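Local coordinates for protein phage integrase/site-specific recombinase (PDB 3NRW) that probably binds DNA during site-specific recombination and integration, the piece here being the helical N-terminal, core-binding domain of a tyrosine-recombinase-family integrase, at residues R4-P9 with I48-E53; R15-R20 with A27-F32; E61-R66 with G78-L83. All coordinates share one frame; numbering follows the deposited sequence.

Contact 1: residues R4-P9 with I48-E53; sequences RPSLSP and ITAMRE
R52 NH2 is held by two carbonyl oxygens, P5 O in the N-terminal loop and D94 O beyond helix 73-92. The first bond, R52 NH2 to P5 O, measures 2.7 Å and is bent at 149°, with the acceptor near the guanidinium plane. R52 runs out straight through chi1 and chi2, with CG anti to its backbone N, then bends at chi3 (-60°); one NH2 serves carbonyls of two separate loops, as an arginine head with several N-H groups can. L7 O takes the peptide hydrogen of M51 almost along the C=O axis, with M51 N 2.8 Å from L7 O and 163° at the hydrogen. A50 adds a CA-H...O contact to L7 O, and S8 CA makes another to T49 O at 3.3 Å; the methyl of A50 needs little room, CB lying against S6 OG. S6 OG, anti to its backbone N, lies 2.7 Å from a water that also bonds T49 O, so serine bridges through solvent. S8 occupies the N-cap of helix 9-20, its hydroxyl capping a backbone N while S8 N bonds E11 OE1, consistent with a capping box. P9, in the first turn, loses nothing by lacking an N-H, since no backbone acceptor precedes it in the helix, and its ring crosses selenomethionine M51 obliquely, P9 CG 3.9 Å from M51 SE. M51 is buried where the helices converge: it touches A12 of helix 9-20, F39 of helix 26-45 and W86, L87 and L90 of helix 73-92, while P9 leans on A43 of helix 26-45.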
ATOM      1  N   ARG A   4      -0.174 -16.101 -10.367  1.00 41.52           N
ATOM      2  CA  ARG A   4       0.581 -17.257  -9.808  1.00 41.37           C
ATOM      3  C   ARG A   4       1.287 -16.892  -8.498  1.00 35.08           C
ATOM      4  O   ARG A   4       1.078 -17.540  -7.475  1.00 38.72           O
ATOM      5  CB  ARG A   4       1.605 -17.762 -10.833  1.00 48.07           C
ATOM      6  CG  ARG A   4       2.454 -18.938 -10.366  1.00 47.40           C
ATOM      7  CD  ARG A   4       1.648 -20.228 -10.256  1.00 55.49           C
ATOM      8  NE  ARG A   4       0.676 -20.199  -9.167  1.00 57.11           N
ATOM      9  CZ  ARG A   4      -0.103 -21.226  -8.840  1.00 59.86           C
ATOM     10  NH1 ARG A   4      -0.021 -22.364  -9.518  1.00 61.86           N
ATOM     11  NH2 ARG A   4      -0.960 -21.119  -7.833  1.00 55.22           N
ATOM     12  N   PRO A   5       2.130 -15.844  -8.509  1.00 31.93           N
ATOM     13  CA  PRO A   5       2.817 -15.478  -7.265  1.00 23.81           C
ATOM     14  C   PRO A   5       1.881 -14.881  -6.214  1.00 21.55           C
ATOM     15  O   PRO A   5       0.848 -14.300  -6.545  1.00 23.57           O
ATOM     16  CB  PRO A   5       3.881 -14.491  -7.735  1.00 30.57           C
ATOM     17  CG  PRO A   5       3.214 -13.811  -8.877  1.00 29.64           C
ATOM     18  CD  PRO A   5       2.532 -14.951  -9.612  1.00 32.76           C
ATOM     19  N   SER A   6       2.253 -15.031  -4.947  1.00 19.32           N
ATOM     20  CA  SER A   6       1.452 -14.520  -3.843  1.00 21.21           C
ATOM     21  C   SER A   6       2.353 -13.976  -2.740  1.00 19.65           C
ATOM     22  O   SER A   6       3.337 -14.612  -2.360  1.00 20.31           O
ATOM     23  CB  SER A   6       0.567 -15.640  -3.289  1.00 30.81           C
ATOM     24  OG  SER A   6      -0.268 -15.174  -2.244  1.00 33.50           O
ATOM     25  N   LEU A   7       2.018 -12.790  -2.238  1.00 15.79           N
ATOM     26  CA  LEU A   7       2.787 -12.169  -1.169  1.00 12.31           C
ATOM     27  C   LEU A   7       1.873 -11.594  -0.101  1.00 14.80           C
ATOM     28  O   LEU A   7       0.826 -11.014  -0.401  1.00 15.59           O
ATOM     29  CB  LEU A   7       3.671 -11.041  -1.711  1.00 15.14           C
ATOM     30  CG  LEU A   7       4.766 -11.399  -2.716  1.00 16.98           C
ATOM     31  CD1 LEU A   7       5.490 -10.128  -3.145  1.00 19.42           C
ATOM     32  CD2 LEU A   7       5.742 -12.383  -2.092  1.00 17.30           C
ATOM     33  N   SER A   8       2.288 -11.762   1.148  1.00 14.44           N
ATOM     34  CA  SER A   8       1.540 -11.242   2.281  1.00 14.21           C
ATOM     35  C   SER A   8       1.806  -9.750   2.315  1.00 14.96           C
ATOM     36  O   SER A   8       2.723  -9.261   1.651  1.00 14.66           O
ATOM     37  CB  SER A   8       2.052 -11.861   3.579  1.00 14.66           C
ATOM     38  OG  SER A   8       3.391 -11.460   3.833  1.00 14.80           O
ATOM     39  N   PRO A   9       0.998  -9.002   3.078  1.00 14.38           N
ATOM     40  CA  PRO A   9       1.219  -7.559   3.152  1.00 13.75           C
ATOM     41  C   PRO A   9       2.664  -7.241   3.564  1.00 15.15           C
ATOM     42  O   PRO A   9       3.340  -6.444   2.907  1.00 14.65           O
ATOM     43  CB  PRO A   9       0.191  -7.115   4.187  1.00 15.62           C
ATOM     44  CG  PRO A   9      -0.978  -8.025   3.869  1.00 13.09           C
ATOM     45  CD  PRO A   9      -0.289  -9.373   3.699  1.00 13.98           C
ATOM     46  N   ILE A  48      -6.030 -10.214   6.058  1.00 18.00           N
ATOM     47  CA  ILE A  48      -5.689 -10.206   4.636  1.00 18.21           C
ATOM     48  C   ILE A  48      -4.308 -10.857   4.542  1.00 19.28           C
ATOM     49  O   ILE A  48      -3.299 -10.219   4.830  1.00 19.63           O
ATOM     50  CB  ILE A  48      -5.633  -8.764   4.095  1.00 12.85           C
ATOM     51  CG1 ILE A  48      -7.048  -8.165   4.117  1.00 17.89           C
ATOM     52  CG2 ILE A  48      -5.037  -8.739   2.679  1.00 16.13           C
ATOM     53  CD1 ILE A  48      -7.114  -6.681   3.814  1.00 25.98           C
ATOM     54  N   THR A  49      -4.265 -12.123   4.131  1.00 16.75           N
ATOM     55  CA  THR A  49      -3.006 -12.866   4.058  1.00 19.21           C
ATOM     56  C   THR A  49      -2.250 -12.805   2.740  1.00 18.07           C
ATOM     57  O   THR A  49      -1.094 -13.216   2.676  1.00 17.20           O
ATOM     58  CB  THR A  49      -3.226 -14.352   4.403  1.00 26.05           C
ATOM     59  OG1 THR A  49      -4.153 -14.919   3.472  1.00 28.32           O
ATOM     60  CG2 THR A  49      -3.781 -14.493   5.817  1.00 28.20           C
ATOM     61  N   ALA A  50      -2.900 -12.311   1.689  1.00 16.06           N
ATOM     62  CA  ALA A  50      -2.271 -12.198   0.378  1.00 16.30           C
ATOM     63  C   ALA A  50      -2.758 -10.901  -0.246  1.00 16.81           C
ATOM     64  O   ALA A  50      -3.947 -10.594  -0.196  1.00 16.68           O
ATOM     65  CB  ALA A  50      -2.655 -13.389  -0.504  1.00 16.75           C
HETATM   66  N   MSE A  51      -1.848 -10.140  -0.841  1.00 15.81           N
HETATM   67  CA  MSE A  51      -2.238  -8.876  -1.438  1.00 16.39           C
HETATM   68  C   MSE A  51      -3.261  -9.025  -2.561  1.00 16.50           C
HETATM   69  O   MSE A  51      -4.057  -8.117  -2.798  1.00 13.88           O
HETATM   70  CB  MSE A  51      -1.000  -8.128  -1.944  1.00 13.86           C
HETATM   71  CG  MSE A  51      -0.086  -7.622  -0.835  1.00 14.57           C
HETATM   72 SE   MSE A  51      -0.929  -6.299   0.346  1.00 21.34          SE
HETATM   73  CE  MSE A  51      -0.738  -4.722  -0.789  1.00 17.11           C
ATOM     74  N   ARG A  52      -3.255 -10.166  -3.243  1.00 15.91           N
ATOM     75  CA  ARG A  52      -4.203 -10.381  -4.329  1.00 18.81           C
ATOM     76  C   ARG A  52      -5.651 -10.361  -3.824  1.00 17.01           C
ATOM     77  O   ARG A  52      -6.585 -10.160  -4.603  1.00 19.43           O
ATOM     78  CB  ARG A  52      -3.911 -11.711  -5.030  1.00 19.34           C
ATOM     79  CG  ARG A  52      -4.637 -11.889  -6.355  1.00 32.47           C
ATOM     80  CD  ARG A  52      -4.358 -13.260  -6.942  1.00 34.53           C
ATOM     81  NE  ARG A  52      -2.934 -13.486  -7.189  1.00 32.75           N
ATOM     82  CZ  ARG A  52      -2.227 -12.879  -8.138  1.00 24.49           C
ATOM     83  NH1 ARG A  52      -2.799 -11.997  -8.944  1.00 30.66           N
ATOM     84  NH2 ARG A  52      -0.945 -13.176  -8.298  1.00 28.58           N
ATOM     85  N   GLU A  53      -5.828 -10.560  -2.521  1.00 16.68           N
ATOM     86  CA  GLU A  53      -7.155 -10.568  -1.905  1.00 18.57           C
ATOM     87  C   GLU A  53      -7.790  -9.181  -1.867  1.00 21.37           C
ATOM     88  O   GLU A  53      -8.997  -9.051  -1.671  1.00 20.36           O
ATOM     89  CB  GLU A  53      -7.073 -11.132  -0.483  1.00 24.87           C
ATOM     90  CG  GLU A  53      -6.682 -12.605  -0.431  1.00 35.21           C
ATOM     91  CD  GLU A  53      -6.480 -13.121   0.984  1.00 39.17           C
ATOM     92  OE1 GLU A  53      -6.275 -14.343   1.148  1.00 51.17           O
ATOM     93  OE2 GLU A  53      -6.516 -12.308   1.931  1.00 30.06           O
TER
HETATM   94  O   HOH W   1      -2.072 -14.189  -4.063  1.00 27.76           O
HETATM   95  O   HOH W   2       0.436 -14.755   0.302  1.00 32.46           O
HETATM   96  O   HOH W   3      -0.796 -11.741  -3.650  1.00 17.12           O

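Contact 2: residues R15-R20 with A27-F32; sequences RYLAHR and ASIKSF
The Y16 ring carries R20 CG, one turn later in its own helix, over one face, 3.6 Å above the plane and toward the rim. On the other helix the F32 ring has S28 O over a face in the same way, 3.1 Å above its plane. R20 runs from the face of Y16 across to F32, beside their point of contact, folded by bends at chi2 and chi3 so that R20 NE comes to 3.7 Å from F32 CE1. The guanidinium and ring planes stand 65° apart and the approach is oblique; arginine fits because its aliphatic part covers Y16 while its charged end stays near the partly exposed margin, with a long, weak ion pair to D23. Y16 and F32 themselves barely meet, Y16 CE2 lying 4.4 Å from F32 CD1. The pair of helices forms an antiparallel alpha-helical hairpin, the first in this core-binding domain, with segment axes 10.1 Å apart at an angle of 165°, and no hydrogen bond crosses between the two segments. Of the branched aliphatic residues, I29 packs near the turn, L17 farther from it. I29 directs CD1 against the backbone of R20, 3.6 Å from R20 O and 3.8 Å from R20 CB. L17 and F32 run antiparallel alongside one another, and L17 CD2 rests 3.7 Å from F32 CB, a leucine tip fitted to the stem of the phenylalanine. Helix 73-92 borders the aromatic side: the rings of Y16 and W86 meet with planes at about 45°, and F32 touches T82.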
ATOM      1  N   ARG A  15       9.369  -6.073  -0.023  1.00 14.91           N
ATOM      2  CA  ARG A  15       9.812  -6.193  -1.408  1.00 16.52           C
ATOM      3  C   ARG A  15       9.833  -4.838  -2.099  1.00 18.44           C
ATOM      4  O   ARG A  15      10.779  -4.506  -2.813  1.00 18.15           O
ATOM      5  CB  ARG A  15       8.899  -7.149  -2.178  1.00 16.53           C
ATOM      6  CG  ARG A  15       9.537  -7.726  -3.432  1.00 17.70           C
ATOM      7  CD  ARG A  15       8.532  -8.550  -4.207  1.00 22.17           C
ATOM      8  NE  ARG A  15       9.115  -9.205  -5.376  1.00 24.71           N
ATOM      9  CZ  ARG A  15       9.697 -10.400  -5.358  1.00 30.18           C
ATOM     10  NH1 ARG A  15       9.787 -11.086  -4.225  1.00 28.66           N
ATOM     11  NH2 ARG A  15      10.169 -10.922  -6.481  1.00 38.52           N
ATOM     12  N   TYR A  16       8.782  -4.057  -1.876  1.00 15.97           N
ATOM     13  CA  TYR A  16       8.667  -2.736  -2.471  1.00 19.25           C
ATOM     14  C   TYR A  16       9.776  -1.800  -1.986  1.00 20.20           C
ATOM     15  O   TYR A  16      10.416  -1.115  -2.790  1.00 21.01           O
ATOM     16  CB  TYR A  16       7.289  -2.143  -2.143  1.00 17.50           C
ATOM     17  CG  TYR A  16       7.079  -0.744  -2.674  1.00 17.41           C
ATOM     18  CD1 TYR A  16       7.085  -0.486  -4.047  1.00 19.71           C
ATOM     19  CD2 TYR A  16       6.889   0.331  -1.801  1.00 19.68           C
ATOM     20  CE1 TYR A  16       6.908   0.809  -4.538  1.00 22.80           C
ATOM     21  CE2 TYR A  16       6.713   1.627  -2.285  1.00 20.93           C
ATOM     22  CZ  TYR A  16       6.725   1.858  -3.651  1.00 22.39           C
ATOM     23  OH  TYR A  16       6.575   3.139  -4.133  1.00 26.48           O
ATOM     24  N   LEU A  17      10.022  -1.775  -0.680  1.00 16.91           N
ATOM     25  CA  LEU A  17      11.059  -0.894  -0.138  1.00 16.63           C
ATOM     26  C   LEU A  17      12.440  -1.237  -0.704  1.00 19.84           C
ATOM     27  O   LEU A  17      13.218  -0.342  -1.035  1.00 23.03           O
ATOM     28  CB  LEU A  17      11.086  -0.970   1.391  1.00 17.48           C
ATOM     29  CG  LEU A  17       9.785  -0.553   2.087  1.00 13.84           C
ATOM     30  CD1 LEU A  17       9.995  -0.606   3.587  1.00 20.40           C
ATOM     31  CD2 LEU A  17       9.362   0.851   1.654  1.00 18.66           C
ATOM     32  N   ALA A  18      12.733  -2.529  -0.822  1.00 18.25           N
ATOM     33  CA  ALA A  18      14.015  -2.968  -1.369  1.00 18.21           C
ATOM     34  C   ALA A  18      14.103  -2.545  -2.832  1.00 23.21           C
ATOM     35  O   ALA A  18      15.159  -2.119  -3.309  1.00 25.71           O
ATOM     36  CB  ALA A  18      14.143  -4.487  -1.252  1.00 26.00           C
ATOM     37  N   HIS A  19      12.982  -2.675  -3.538  1.00 21.63           N
ATOM     38  CA  HIS A  19      12.893  -2.311  -4.947  1.00 27.35           C
ATOM     39  C   HIS A  19      13.121  -0.821  -5.184  1.00 35.02           C
ATOM     40  O   HIS A  19      13.712  -0.428  -6.193  1.00 30.16           O
ATOM     41  CB  HIS A  19      11.526  -2.728  -5.512  1.00 24.89           C
ATOM     42  CG  HIS A  19      11.178  -2.071  -6.811  1.00 27.59           C
ATOM     43  ND1 HIS A  19      10.358  -0.965  -6.886  1.00 35.04           N
ATOM     44  CD2 HIS A  19      11.548  -2.353  -8.081  1.00 24.82           C
ATOM     45  CE1 HIS A  19      10.237  -0.595  -8.151  1.00 37.53           C
ATOM     46  NE2 HIS A  19      10.950  -1.422  -8.895  1.00 28.96           N
ATOM     47  N   ARG A  20      12.648   0.006  -4.257  1.00 28.79           N
ATOM     48  CA  ARG A  20      12.803   1.456  -4.366  1.00 29.02           C
ATOM     49  C   ARG A  20      14.151   1.891  -3.797  1.00 30.02           C
ATOM     50  O   ARG A  20      14.588   3.026  -3.998  1.00 29.40           O
ATOM     51  CB  ARG A  20      11.677   2.167  -3.611  1.00 23.75           C
ATOM     52  CG  ARG A  20      10.310   2.059  -4.278  1.00 31.14           C
ATOM     53  CD  ARG A  20      10.271   2.858  -5.574  1.00 38.26           C
ATOM     54  NE  ARG A  20      10.594   4.264  -5.341  1.00 44.35           N
ATOM     55  CZ  ARG A  20      10.522   5.215  -6.265  1.00 43.71           C
ATOM     56  NH1 ARG A  20      10.134   4.918  -7.497  1.00 58.13           N
ATOM     57  NH2 ARG A  20      10.841   6.466  -5.957  1.00 40.53           N
ATOM     58  N   ALA A  27      15.592   8.976   3.125  1.00 22.50           N
ATOM     59  CA  ALA A  27      14.433   9.608   3.745  1.00 24.13           C
ATOM     60  C   ALA A  27      13.139   9.211   3.046  1.00 23.20           C
ATOM     61  O   ALA A  27      12.108   9.045   3.695  1.00 21.21           O
ATOM     62  CB  ALA A  27      14.589  11.123   3.738  1.00 19.66           C
ATOM     63  N   SER A  28      13.187   9.060   1.726  1.00 22.41           N
ATOM     64  CA  SER A  28      11.992   8.673   0.985  1.00 20.23           C
ATOM     65  C   SER A  28      11.590   7.249   1.362  1.00 21.10           C
ATOM     66  O   SER A  28      10.408   6.956   1.543  1.00 19.16           O
ATOM     67  CB  SER A  28      12.238   8.770  -0.521  1.00 22.45           C
ATOM     68  OG  SER A  28      12.406  10.123  -0.914  1.00 24.65           O
ATOM     69  N   ILE A  29      12.581   6.371   1.483  1.00 20.65           N
ATOM     70  CA  ILE A  29      12.328   4.983   1.855  1.00 22.04           C
ATOM     71  C   ILE A  29      11.672   4.947   3.230  1.00 19.44           C
ATOM     72  O   ILE A  29      10.712   4.208   3.445  1.00 20.19           O
ATOM     73  CB  ILE A  29      13.636   4.156   1.911  1.00 21.71           C
ATOM     74  CG1 ILE A  29      14.297   4.114   0.528  1.00 24.43           C
ATOM     75  CG2 ILE A  29      13.341   2.752   2.423  1.00 23.78           C
ATOM     76  CD1 ILE A  29      13.432   3.544  -0.580  1.00 23.93           C
ATOM     77  N   LYS A  30      12.192   5.737   4.165  1.00 18.82           N
ATOM     78  CA  LYS A  30      11.607   5.771   5.498  1.00 16.83           C
ATOM     79  C   LYS A  30      10.168   6.258   5.417  1.00 15.37           C
ATOM     80  O   LYS A  30       9.285   5.701   6.069  1.00 16.92           O
ATOM     81  CB  LYS A  30      12.423   6.674   6.432  1.00 16.23           C
ATOM     82  CG  LYS A  30      13.713   6.023   6.927  1.00 18.15           C
ATOM     83  CD  LYS A  30      14.480   6.928   7.872  1.00 22.61           C
ATOM     84  CE  LYS A  30      15.716   6.229   8.413  1.00 27.21           C
ATOM     85  NZ  LYS A  30      16.534   7.124   9.281  1.00 27.43           N
ATOM     86  N   SER A  31       9.925   7.290   4.614  1.00 16.02           N
ATOM     87  CA  SER A  31       8.570   7.820   4.472  1.00 17.56           C
ATOM     88  C   SER A  31       7.635   6.745   3.919  1.00 16.06           C
ATOM     89  O   SER A  31       6.514   6.572   4.410  1.00 14.43           O
ATOM     90  CB  SER A  31       8.567   9.046   3.556  1.00 21.91           C
ATOM     91  OG  SER A  31       9.224  10.139   4.197  1.00 22.54           O
ATOM     92  N   PHE A  32       8.099   6.027   2.901  1.00 15.11           N
ATOM     93  CA  PHE A  32       7.313   4.947   2.305  1.00 17.44           C
ATOM     94  C   PHE A  32       7.039   3.911   3.392  1.00 16.59           C
ATOM     95  O   PHE A  32       5.922   3.405   3.517  1.00 16.27           O
ATOM     96  CB  PHE A  32       8.089   4.281   1.160  1.00 17.75           C
ATOM     97  CG  PHE A  32       8.386   5.196   0.002  1.00 13.85           C
ATOM     98  CD1 PHE A  32       9.367   4.858  -0.924  1.00 22.62           C
ATOM     99  CD2 PHE A  32       7.687   6.385  -0.172  1.00 17.35           C
ATOM    100  CE1 PHE A  32       9.646   5.688  -2.012  1.00 20.21           C
ATOM    101  CE2 PHE A  32       7.956   7.225  -1.258  1.00 21.77           C
ATOM    102  CZ  PHE A  32       8.939   6.876  -2.175  1.00 20.29           C
TER

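Contact 3: residues E61-R66 with G78-L83; sequences EYETFR and GEMQTL
R66 grips E79 side-on with two nitrogens, joining helix 56-67 to helix 73-92, the antiparallel pair that makes the second helical hairpin of the core-binding domain. R66 NE donates to E79 OE2 at 2.6 Å, and R66 NH2 donates to E79 OE1 at 3.0 Å. Each oxygen offers its syn lone pair, and the guanidinium and carboxylate planes are only 23° apart, so the two groups meet edge to edge, nearly coplanar. Both residues are buried, which probably strengthens the mutual attraction and would tend to keep E79 ionised. A glutamate suits the spot because its chain, extended beyond CG, reaches across between axes that come no nearer than 11.5 Å, meeting R66 partway; the arginine coils at chi2 and chi3 to bring NE round to the carboxylate. The hydroxyl of Y62 stands close, Y62 OH being 3.0 Å from E79 OE2, with the ring and carboxylate planes 55° apart. R66 CG in turn lies over one face of the Y62 ring, toward its rim, so the arginine's aliphatic part packs on the tyrosine while its head holds the acid. Y62, with CG anti to its backbone N, is an aromatic with a polar tip, and this lets it line the hydrophobic side too. The side chains of L83 and Y62 point at one another, L83 CD2 ending 3.8 Å from Y62 CD1. Selenomethionine M80 makes an oblique Met-aromatic contact, its SE 5.3 Å from the centroid of the Y62 ring. Farther out, the rings of F39 and W42 on helix 26-45 meet Y62 edge-to-face, and E63 sends its carboxylate to H105 ND1. That glutamate's carbon stem serves M80, whose flexible chain bends twice to set its methyl CE 3.8 Å from E63 CB.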
ATOM      1  N   GLU A  61     -12.269   0.748   2.410  1.00 13.73           N
ATOM      2  CA  GLU A  61     -12.348   0.567   3.849  1.00 15.45           C
ATOM      3  C   GLU A  61     -11.085   1.144   4.465  1.00 13.46           C
ATOM      4  O   GLU A  61     -11.138   1.841   5.479  1.00 14.79           O
ATOM      5  CB  GLU A  61     -12.457  -0.916   4.204  1.00 16.90           C
ATOM      6  CG  GLU A  61     -13.832  -1.513   3.947  1.00 23.39           C
ATOM      7  CD  GLU A  61     -14.809  -1.239   5.074  1.00 30.29           C
ATOM      8  OE1 GLU A  61     -14.780  -1.985   6.078  1.00 32.93           O
ATOM      9  OE2 GLU A  61     -15.596  -0.274   4.968  1.00 27.13           O
ATOM     10  N   TYR A  62      -9.946   0.855   3.846  1.00 14.82           N
ATOM     11  CA  TYR A  62      -8.683   1.356   4.369  1.00 14.35           C
ATOM     12  C   TYR A  62      -8.642   2.876   4.326  1.00 13.48           C
ATOM     13  O   TYR A  62      -8.260   3.527   5.303  1.00 14.25           O
ATOM     14  CB  TYR A  62      -7.499   0.804   3.578  1.00 13.02           C
ATOM     15  CG  TYR A  62      -6.180   1.326   4.102  1.00 11.92           C
ATOM     16  CD1 TYR A  62      -5.432   2.244   3.372  1.00 16.72           C
ATOM     17  CD2 TYR A  62      -5.705   0.934   5.349  1.00 11.92           C
ATOM     18  CE1 TYR A  62      -4.237   2.761   3.873  1.00 18.59           C
ATOM     19  CE2 TYR A  62      -4.516   1.441   5.863  1.00 14.36           C
ATOM     20  CZ  TYR A  62      -3.787   2.353   5.119  1.00 15.03           C
ATOM     21  OH  TYR A  62      -2.613   2.850   5.622  1.00 16.12           O
ATOM     22  N   GLU A  63      -9.036   3.447   3.195  1.00 15.78           N
ATOM     23  CA  GLU A  63      -9.022   4.893   3.068  1.00 12.99           C
ATOM     24  C   GLU A  63      -9.859   5.554   4.160  1.00 17.89           C
ATOM     25  O   GLU A  63      -9.431   6.525   4.793  1.00 15.23           O
ATOM     26  CB  GLU A  63      -9.541   5.308   1.695  1.00 17.59           C
ATOM     27  CG  GLU A  63      -9.560   6.811   1.490  1.00 20.71           C
ATOM     28  CD  GLU A  63     -10.080   7.199   0.129  1.00 30.42           C
ATOM     29  OE1 GLU A  63     -10.205   8.414  -0.123  1.00 33.84           O
ATOM     30  OE2 GLU A  63     -10.360   6.291  -0.683  1.00 30.31           O
ATOM     31  N   THR A  64     -11.056   5.026   4.382  1.00 15.65           N
ATOM     32  CA  THR A  64     -11.945   5.573   5.398  1.00 14.79           C
ATOM     33  C   THR A  64     -11.353   5.440   6.798  1.00 15.78           C
ATOM     34  O   THR A  64     -11.496   6.331   7.637  1.00 18.00           O
ATOM     35  CB  THR A  64     -13.299   4.879   5.335  1.00 18.80           C
ATOM     36  OG1 THR A  64     -13.860   5.099   4.038  1.00 27.49           O
ATOM     37  CG2 THR A  64     -14.237   5.439   6.386  1.00 22.88           C
ATOM     38  N   PHE A  65     -10.690   4.318   7.041  1.00 13.48           N
ATOM     39  CA  PHE A  65     -10.041   4.064   8.316  1.00 14.39           C
ATOM     40  C   PHE A  65      -9.002   5.162   8.555  1.00 14.53           C
ATOM     41  O   PHE A  65      -9.008   5.824   9.599  1.00 17.17           O
ATOM     42  CB  PHE A  65      -9.390   2.677   8.266  1.00 16.39           C
ATOM     43  CG  PHE A  65      -8.381   2.426   9.347  1.00 17.52           C
ATOM     44  CD1 PHE A  65      -7.024   2.382   9.039  1.00 16.12           C
ATOM     45  CD2 PHE A  65      -8.782   2.194  10.660  1.00 18.84           C
ATOM     46  CE1 PHE A  65      -6.076   2.105  10.022  1.00 15.20           C
ATOM     47  CE2 PHE A  65      -7.843   1.916  11.653  1.00 20.38           C
ATOM     48  CZ  PHE A  65      -6.486   1.869  11.333  1.00 19.27           C
ATOM     49  N   ARG A  66      -8.127   5.379   7.578  1.00 15.92           N
ATOM     50  CA  ARG A  66      -7.091   6.401   7.714  1.00 13.47           C
ATOM     51  C   ARG A  66      -7.686   7.811   7.847  1.00 19.02           C
ATOM     52  O   ARG A  66      -7.157   8.647   8.581  1.00 17.82           O
ATOM     53  CB  ARG A  66      -6.118   6.338   6.528  1.00 19.76           C
ATOM     54  CG  ARG A  66      -5.296   5.046   6.471  1.00 18.29           C
ATOM     55  CD  ARG A  66      -4.493   4.834   7.755  1.00 17.69           C
ATOM     56  NE  ARG A  66      -3.430   5.824   7.903  1.00 16.46           N
ATOM     57  CZ  ARG A  66      -3.037   6.337   9.066  1.00 17.08           C
ATOM     58  NH1 ARG A  66      -3.621   5.960  10.198  1.00 23.63           N
ATOM     59  NH2 ARG A  66      -2.064   7.235   9.099  1.00 17.19           N
ATOM     60  N   GLY A  78      -0.533  11.858   0.588  1.00 20.80           N
ATOM     61  CA  GLY A  78       0.766  11.276   0.303  1.00 24.62           C
ATOM     62  C   GLY A  78       0.798   9.803   0.654  1.00 25.66           C
ATOM     63  O   GLY A  78       1.532   9.017   0.055  1.00 27.17           O
ATOM     64  N   GLU A  79      -0.016   9.436   1.635  1.00 22.81           N
ATOM     65  CA  GLU A  79      -0.107   8.060   2.085  1.00 18.99           C
ATOM     66  C   GLU A  79      -0.841   7.225   1.045  1.00 21.04           C
ATOM     67  O   GLU A  79      -0.428   6.106   0.719  1.00 20.66           O
ATOM     68  CB  GLU A  79      -0.861   8.010   3.407  1.00 25.93           C
ATOM     69  CG  GLU A  79      -0.633   6.758   4.191  1.00 34.95           C
ATOM     70  CD  GLU A  79      -1.414   6.747   5.476  1.00 24.66           C
ATOM     71  OE1 GLU A  79      -1.243   7.680   6.290  1.00 25.48           O
ATOM     72  OE2 GLU A  79      -2.206   5.804   5.664  1.00 32.59           O
HETATM   73  N   MSE A  80      -1.936   7.763   0.522  1.00 18.71           N
HETATM   74  CA  MSE A  80      -2.707   7.036  -0.481  1.00 16.97           C
HETATM   75  C   MSE A  80      -1.928   6.939  -1.790  1.00 19.43           C
HETATM   76  O   MSE A  80      -2.043   5.948  -2.511  1.00 18.95           O
HETATM   77  CB  MSE A  80      -4.066   7.712  -0.719  1.00 18.25           C
HETATM   78  CG  MSE A  80      -5.026   7.664   0.484  1.00 17.95           C
HETATM   79 SE   MSE A  80      -5.357   5.867   1.133  1.00 30.61          SE
HETATM   80  CE  MSE A  80      -6.355   5.128  -0.369  1.00 26.15           C
ATOM     81  N   GLN A  81      -1.141   7.968  -2.092  1.00 20.21           N
ATOM     82  CA  GLN A  81      -0.337   7.988  -3.312  1.00 21.99           C
ATOM     83  C   GLN A  81       0.741   6.907  -3.244  1.00 21.39           C
ATOM     84  O   GLN A  81       1.035   6.239  -4.239  1.00 19.10           O
ATOM     85  CB  GLN A  81       0.317   9.356  -3.502  1.00 26.78           C
ATOM     86  CG  GLN A  81       1.199   9.445  -4.734  1.00 31.59           C
ATOM     87  CD  GLN A  81       0.434   9.174  -6.014  1.00 32.55           C
ATOM     88  OE1 GLN A  81      -0.479   9.918  -6.375  1.00 28.84           O
ATOM     89  NE2 GLN A  81       0.795   8.096  -6.705  1.00 32.27           N
ATOM     90  N   THR A  82       1.342   6.746  -2.070  1.00 20.50           N
ATOM     91  CA  THR A  82       2.359   5.723  -1.912  1.00 16.57           C
ATOM     92  C   THR A  82       1.667   4.369  -2.003  1.00 13.69           C
ATOM     93  O   THR A  82       2.209   3.438  -2.586  1.00 15.91           O
ATOM     94  CB  THR A  82       3.116   5.857  -0.571  1.00 18.52           C
ATOM     95  OG1 THR A  82       4.066   6.929  -0.665  1.00 18.51           O
ATOM     96  CG2 THR A  82       3.856   4.566  -0.241  1.00 17.74           C
ATOM     97  N   LEU A  83       0.464   4.265  -1.444  1.00 17.99           N
ATOM     98  CA  LEU A  83      -0.287   3.013  -1.513  1.00 13.26           C
ATOM     99  C   LEU A  83      -0.519   2.697  -2.987  1.00 18.32           C
ATOM    100  O   LEU A  83      -0.348   1.561  -3.436  1.00 16.05           O
ATOM    101  CB  LEU A  83      -1.637   3.145  -0.786  1.00 20.04           C
ATOM    102  CG  LEU A  83      -2.592   1.948  -0.894  1.00 17.81           C
ATOM    103  CD1 LEU A  83      -1.900   0.695  -0.385  1.00 24.48           C
ATOM    104  CD2 LEU A  83      -3.873   2.207  -0.103  1.00 15.18           C
TER

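From the N terminus, residues 4-9 run into helix 9-20, but contact 1 is completed only when the chain returns at 48-53, after both helices of the first hairpin. Contact 2 lies within that span: it closes the short turn between helices 9-20 and 26-45. The two touch through L7 CD1 and R15 CD, 3.6 Å apart. Contact 3 follows in series, closing the turn between helices 56-67 and 73-92, its centre about 18 Å from that of contact 1, across the chain's centre. F32 CD2 packs 3.7 Å from T82 OG1, joining contacts 2 and 3, so the second helix of each hairpin of this core-binding domain meets the other.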